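Long-range contact in 6b protein (PDB 3AQ2), which probably disturbs plant cell proliferation by acting as a toxin on the host miRNA machinery: residues Ala75-Ser86 / Ser190-Leu200. Sequence-based numbering, arbitrary orientation.
Sequences AQLCGLNRLLPS and SDLIHYPIVAL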
ATOM      1  N   ALA A  75       8.529   7.233  -1.282  1.00 13.62           N
ATOM      2  CA  ALA A  75       8.893   5.835  -1.019  1.00 14.01           C
ATOM      3  C   ALA A  75       9.904   5.748   0.136  1.00 14.96           C
ATOM      4  O   ALA A  75       9.732   4.950   1.058  1.00 14.98           O
ATOM      5  CB  ALA A  75       9.451   5.190  -2.287  1.00 13.71           C
ATOM      6  N   GLN A  76      10.930   6.594   0.090  1.00 16.27           N
ATOM      7  CA  GLN A  76      11.988   6.585   1.097  1.00 18.00           C
ATOM      8  C   GLN A  76      11.424   7.020   2.449  1.00 17.86           C
ATOM      9  O   GLN A  76      11.660   6.361   3.463  1.00 18.26           O
ATOM     10  CB  GLN A  76      13.142   7.492   0.658  1.00 19.00           C
ATOM     11  CG  GLN A  76      14.470   7.187   1.331  1.00 24.71           C
ATOM     12  CD  GLN A  76      15.657   7.664   0.513  1.00 29.45           C
ATOM     13  OE1 GLN A  76      15.724   7.443  -0.703  1.00 32.14           O
ATOM     14  NE2 GLN A  76      16.605   8.321   1.177  1.00 32.61           N
ATOM     15  N   LEU A  77      10.673   8.119   2.456  1.00 18.03           N
ATOM     16  CA  LEU A  77      10.060   8.631   3.686  1.00 18.65           C
ATOM     17  C   LEU A  77       9.169   7.577   4.329  1.00 18.43           C
ATOM     18  O   LEU A  77       9.254   7.328   5.526  1.00 18.61           O
ATOM     19  CB  LEU A  77       9.240   9.894   3.411  1.00 19.44           C
ATOM     20  CG  LEU A  77       8.425  10.455   4.589  1.00 20.74           C
ATOM     21  CD1 LEU A  77       9.331  11.147   5.613  1.00 24.58           C
ATOM     22  CD2 LEU A  77       7.345  11.400   4.085  1.00 23.18           C
ATOM     23  N   CYS A  78       8.314   6.955   3.522  1.00 17.78           N
ATOM     24  CA  CYS A  78       7.332   6.018   4.056  1.00 18.05           C
ATOM     25  C   CYS A  78       7.955   4.681   4.425  1.00 18.68           C
ATOM     26  O   CYS A  78       7.670   4.137   5.482  1.00 17.82           O
ATOM     27  CB  CYS A  78       6.168   5.846   3.077  1.00 17.72           C
ATOM     28  SG  CYS A  78       5.169   7.305   2.950  1.00 19.83           S
ATOM     29  N   GLY A  79       8.802   4.145   3.545  1.00 20.23           N
ATOM     30  CA  GLY A  79       9.526   2.904   3.843  1.00 22.43           C
ATOM     31  C   GLY A  79      10.376   2.920   5.101  1.00 24.45           C
ATOM     32  O   GLY A  79      10.289   2.010   5.936  1.00 25.75           O
ATOM     33  N   LEU A  80      11.192   3.958   5.258  1.00 24.73           N
ATOM     34  CA  LEU A  80      12.112   4.058   6.390  1.00 26.04           C
ATOM     35  C   LEU A  80      11.421   4.364   7.710  1.00 24.85           C
ATOM     36  O   LEU A  80      11.994   4.160   8.782  1.00 26.01           O
ATOM     37  CB  LEU A  80      13.188   5.114   6.117  1.00 27.47           C
ATOM     38  CG  LEU A  80      14.404   4.645   5.305  1.00 30.92           C
ATOM     39  CD1 LEU A  80      15.101   5.804   4.600  1.00 33.36           C
ATOM     40  CD2 LEU A  80      15.395   3.865   6.178  1.00 33.61           C
ATOM     41  N   ASN A  81      10.180   4.841   7.637  1.00 22.43           N
ATOM     42  CA  ASN A  81       9.521   5.378   8.816  1.00 21.10           C
ATOM     43  C   ASN A  81       8.193   4.725   9.163  1.00 19.17           C
ATOM     44  O   ASN A  81       7.513   5.179  10.085  1.00 19.08           O
ATOM     45  CB  ASN A  81       9.325   6.883   8.676  1.00 21.46           C
ATOM     46  CG  ASN A  81      10.635   7.629   8.603  1.00 24.26           C
ATOM     47  OD1 ASN A  81      11.249   7.749   7.536  1.00 26.29           O
ATOM     48  ND2 ASN A  81      11.087   8.117   9.746  1.00 25.90           N
ATOM     49  N   ARG A  82       7.847   3.662   8.436  1.00 17.61           N
ATOM     50  CA  ARG A  82       6.596   2.930   8.647  1.00 16.38           C
ATOM     51  C   ARG A  82       5.386   3.854   8.527  1.00 14.79           C
ATOM     52  O   ARG A  82       4.557   3.943   9.440  1.00 13.85           O
ATOM     53  CB  ARG A  82       6.610   2.221  10.001  1.00 17.54           C
ATOM     54  CG  ARG A  82       5.975   0.857   9.953  1.00 20.50           C
ATOM     55  CD  ARG A  82       6.022   0.173  11.309  1.00 25.14           C
ATOM     56  NE  ARG A  82       7.377   0.070  11.833  1.00 27.74           N
ATOM     57  CZ  ARG A  82       7.838   0.766  12.867  1.00 31.02           C
ATOM     58  NH1 ARG A  82       7.051   1.626  13.505  1.00 31.86           N
ATOM     59  NH2 ARG A  82       9.090   0.602  13.268  1.00 32.68           N
ATOM     60  N   LEU A  83       5.310   4.558   7.400  1.00 13.40           N
ATOM     61  CA  LEU A  83       4.196   5.458   7.116  1.00 12.77           C
ATOM     62  C   LEU A  83       3.488   5.061   5.836  1.00 12.22           C
ATOM     63  O   LEU A  83       4.096   4.500   4.923  1.00 12.26           O
ATOM     64  CB  LEU A  83       4.677   6.904   6.986  1.00 12.38           C
ATOM     65  CG  LEU A  83       5.415   7.498   8.188  1.00 13.94           C
ATOM     66  CD1 LEU A  83       6.097   8.814   7.832  1.00 16.80           C
ATOM     67  CD2 LEU A  83       4.463   7.676   9.366  1.00 13.59           C
ATOM     68  N   LEU A  84       2.199   5.365   5.783  1.00 12.13           N
ATOM     69  CA  LEU A  84       1.440   5.217   4.555  1.00 11.78           C
ATOM     70  C   LEU A  84       0.798   6.572   4.222  1.00 11.55           C
ATOM     71  O   LEU A  84       0.194   7.192   5.097  1.00 10.76           O
ATOM     72  CB  LEU A  84       0.382   4.142   4.742  1.00 12.33           C
ATOM     73  CG  LEU A  84      -0.303   3.644   3.469  1.00 13.42           C
ATOM     74  CD1 LEU A  84       0.661   2.808   2.602  1.00 14.51           C
ATOM     75  CD2 LEU A  84      -1.538   2.858   3.831  1.00 15.07           C
ATOM     76  N   PRO A  85       0.949   7.043   2.962  1.00 11.20           N
ATOM     77  CA  PRO A  85       0.363   8.330   2.569  1.00 11.49           C
ATOM     78  C   PRO A  85      -1.076   8.197   2.084  1.00 11.14           C
ATOM     79  O   PRO A  85      -1.478   7.135   1.597  1.00 11.17           O
ATOM     80  CB  PRO A  85       1.228   8.753   1.380  1.00 11.55           C
ATOM     81  CG  PRO A  85       1.596   7.463   0.717  1.00 10.72           C
ATOM     82  CD  PRO A  85       1.682   6.410   1.843  1.00 10.85           C
ATOM     83  N   SER A  86      -1.846   9.272   2.213  1.00 11.20           N
ATOM     84  CA  SER A  86      -3.074   9.374   1.438  1.00 10.52           C
ATOM     85  C   SER A  86      -2.687   9.658  -0.016  1.00 10.73           C
ATOM     86  O   SER A  86      -1.629  10.252  -0.295  1.00 10.60           O
ATOM     87  CB  SER A  86      -3.972  10.495   1.964  1.00 11.90           C
ATOM     88  OG  SER A  86      -3.293  11.736   1.857  1.00 12.72           O
ATOM     89  N   SER A 190      -5.310  10.829   8.661  1.00 16.96           N
ATOM     90  CA  SER A 190      -4.258  11.800   8.373  1.00 17.76           C
ATOM     91  C   SER A 190      -3.755  11.570   6.954  1.00 16.77           C
ATOM     92  O   SER A 190      -3.979  10.508   6.360  1.00 16.62           O
ATOM     93  CB  SER A 190      -3.087  11.628   9.343  1.00 17.77           C
ATOM     94  OG  SER A 190      -2.157  12.692   9.199  1.00 21.43           O
ATOM     95  N   ASP A 191      -3.054  12.555   6.404  1.00 16.83           N
ATOM     96  CA  ASP A 191      -2.452  12.353   5.081  1.00 16.26           C
ATOM     97  C   ASP A 191      -1.149  11.552   5.141  1.00 15.58           C
ATOM     98  O   ASP A 191      -0.628  11.117   4.111  1.00 14.63           O
ATOM     99  CB  ASP A 191      -2.280  13.681   4.362  1.00 17.45           C
ATOM    100  CG  ASP A 191      -3.614  14.297   3.995  1.00 18.16           C
ATOM    101  OD1 ASP A 191      -4.398  13.648   3.263  1.00 18.09           O
ATOM    102  OD2 ASP A 191      -3.884  15.427   4.449  1.00 22.62           O
ATOM    103  N   LEU A 192      -0.641  11.352   6.358  1.00 15.67           N
ATOM    104  CA  LEU A 192       0.421  10.373   6.611  1.00 15.30           C
ATOM    105  C   LEU A 192       0.098   9.654   7.911  1.00 15.10           C
ATOM    106  O   LEU A 192       0.029  10.282   8.981  1.00 16.09           O
ATOM    107  CB  LEU A 192       1.800  11.035   6.750  1.00 16.39           C
ATOM    108  CG  LEU A 192       2.580  11.535   5.539  1.00 17.80           C
ATOM    109  CD1 LEU A 192       3.847  12.205   6.038  1.00 18.09           C
ATOM    110  CD2 LEU A 192       2.924  10.413   4.569  1.00 18.59           C
ATOM    111  N   ILE A 193      -0.102   8.346   7.822  1.00 14.10           N
ATOM    112  CA  ILE A 193      -0.420   7.533   8.993  1.00 13.70           C
ATOM    113  C   ILE A 193       0.698   6.546   9.312  1.00 13.16           C
ATOM    114  O   ILE A 193       1.453   6.141   8.429  1.00 13.16           O
ATOM    115  CB  ILE A 193      -1.772   6.778   8.817  1.00 13.45           C
ATOM    116  CG1 ILE A 193      -1.738   5.801   7.633  1.00 13.00           C
ATOM    117  CG2 ILE A 193      -2.922   7.790   8.651  1.00 13.90           C
ATOM    118  CD1 ILE A 193      -2.940   4.853   7.578  1.00 13.57           C
ATOM    119  N   HIS A 194       0.821   6.178  10.579  1.00 12.96           N
ATOM    120  CA  HIS A 194       1.688   5.075  10.964  1.00 13.53           C
ATOM    121  C   HIS A 194       1.086   3.760  10.451  1.00 13.04           C
ATOM    122  O   HIS A 194      -0.055   3.421  10.785  1.00 13.23           O
ATOM    123  CB  HIS A 194       1.827   5.062  12.485  1.00 14.53           C
ATOM    124  CG  HIS A 194       2.490   3.844  13.035  1.00 17.01           C
ATOM    125  ND1 HIS A 194       3.613   3.275  12.470  1.00 21.00           N
ATOM    126  CD2 HIS A 194       2.220   3.122  14.149  1.00 20.15           C
ATOM    127  CE1 HIS A 194       3.983   2.231  13.192  1.00 19.69           C
ATOM    128  NE2 HIS A 194       3.149   2.112  14.210  1.00 23.06           N
ATOM    129  N   TYR A 195       1.847   3.026   9.637  1.00 12.62           N
ATOM    130  CA  TYR A 195       1.319   1.822   8.989  1.00 12.40           C
ATOM    131  C   TYR A 195       2.464   0.906   8.550  1.00 12.66           C
ATOM    132  O   TYR A 195       3.453   1.394   8.001  1.00 12.59           O
ATOM    133  CB  TYR A 195       0.480   2.225   7.767  1.00 11.54           C
ATOM    134  CG  TYR A 195      -0.404   1.124   7.225  1.00 11.13           C
ATOM    135  CD1 TYR A 195      -1.748   1.042   7.603  1.00 10.93           C
ATOM    136  CD2 TYR A 195       0.103   0.169   6.333  1.00 11.80           C
ATOM    137  CE1 TYR A 195      -2.571   0.026   7.113  1.00 11.19           C
ATOM    138  CE2 TYR A 195      -0.706  -0.854   5.838  1.00 11.69           C
ATOM    139  CZ  TYR A 195      -2.043  -0.911   6.232  1.00 11.12           C
ATOM    140  OH  TYR A 195      -2.847  -1.916   5.742  1.00 11.68           O
ATOM    141  N   PRO A 196       2.344  -0.416   8.794  1.00 12.31           N
ATOM    142  CA  PRO A 196       3.468  -1.293   8.452  1.00 12.35           C
ATOM    143  C   PRO A 196       3.642  -1.431   6.949  1.00 11.60           C
ATOM    144  O   PRO A 196       2.668  -1.633   6.225  1.00 11.59           O
ATOM    145  CB  PRO A 196       3.063  -2.651   9.048  1.00 12.47           C
ATOM    146  CG  PRO A 196       1.959  -2.330  10.041  1.00 13.52           C
ATOM    147  CD  PRO A 196       1.242  -1.181   9.405  1.00 12.82           C
ATOM    148  N   ILE A 197       4.886  -1.312   6.503  1.00 11.38           N
ATOM    149  CA  ILE A 197       5.227  -1.482   5.098  1.00 10.36           C
ATOM    150  C   ILE A 197       6.006  -2.781   4.961  1.00 10.95           C
ATOM    151  O   ILE A 197       6.983  -2.991   5.678  1.00 11.58           O
ATOM    152  CB  ILE A 197       6.071  -0.277   4.584  1.00 10.29           C
ATOM    153  CG1 ILE A 197       5.355   1.065   4.861  1.00 10.25           C
ATOM    154  CG2 ILE A 197       6.401  -0.446   3.084  1.00  9.69           C
ATOM    155  CD1 ILE A 197       3.941   1.189   4.256  1.00 10.09           C
ATOM    156  N   VAL A 198       5.564  -3.665   4.066  1.00 10.42           N
ATOM    157  CA  VAL A 198       6.268  -4.926   3.853  1.00 10.34           C
ATOM    158  C   VAL A 198       7.565  -4.681   3.075  1.00 10.25           C
ATOM    159  O   VAL A 198       8.648  -5.118   3.488  1.00 11.05           O
ATOM    160  CB  VAL A 198       5.390  -5.959   3.127  1.00 10.19           C
ATOM    161  CG1 VAL A 198       6.185  -7.253   2.873  1.00 10.78           C
ATOM    162  CG2 VAL A 198       4.127  -6.236   3.947  1.00 11.73           C
ATOM    163  N   ALA A 199       7.441  -3.971   1.962  1.00  9.89           N
ATOM    164  CA  ALA A 199       8.576  -3.708   1.085  1.00 10.26           C
ATOM    165  C   ALA A 199       8.369  -2.409   0.317  1.00 10.16           C
ATOM    166  O   ALA A 199       7.245  -1.908   0.215  1.00  9.89           O
ATOM    167  CB  ALA A 199       8.766  -4.869   0.107  1.00 10.96           C
ATOM    168  N   LEU A 200       9.457  -1.869  -0.226  1.00 10.63           N
ATOM    169  CA  LEU A 200       9.361  -0.762  -1.185  1.00 10.34           C
ATOM    170  C   LEU A 200      10.219  -1.100  -2.401  1.00 10.22           C
ATOM    171  O   LEU A 200      11.142  -1.915  -2.317  1.00 11.11           O
ATOM    172  CB  LEU A 200       9.783   0.581  -0.568  1.00 11.32           C
ATOM    173  CG  LEU A 200      11.262   0.820  -0.215  1.00 12.17           C
ATOM    174  CD1 LEU A 200      11.612   2.301  -0.337  1.00 15.35           C
ATOM    175  CD2 LEU A 200      11.601   0.315   1.203  1.00 12.51           C
TER
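Leu84 and Ile193 form the hydrogen-bonded pair of a two-stranded antiparallel ribbon, 83-85 against 192-194, in this ADP-ribosylation fold. Leu84 N to Ile193 O is 2.9 Å, and Ile193 N binds back to Leu84 O. The Leu84 side chain points to the same sheet face as Ile193. Leu84 CB lies 3.6 Å from Tyr195 CB and also touches Ile193 CG1. CG stands anti to the backbone N (chi1 -167°), which sends one methyl to Ile197 and the other over the Tyr195 ring. Leu84 CD1 meets Ile197 CD1 at 4.0 Å. Leu84 CD2 sits over the centre of the Tyr195 ring in a CH-pi contact, and Pro196 CD lies against the opposite face. The ring is also held at its far end, where Tyr195 OH bonds to Leu138 O. On the other sheet face, Leu192 CD2 packs on Pro85 CB and Cys78 SG, and its CD1 on Leu77 CD2. This ties the ribbon to helix 72-81, which ends in a Schellman motif at Arg82. Arg82 O takes two donors: Tyr195 N from above the carbonyl plane, and His194 ND1 within it, at 3.2 Å. The Arg82 side chain runs alongside His194, with the guanidinium and ring planes 75° apart. His194 CE1 lies at the guanidinium edge, 3.1 Å from Arg82 NH1. At the other end of the ribbon, Ser86 OG donates to the anti side of Asp191 OD1 at 2.6 Å.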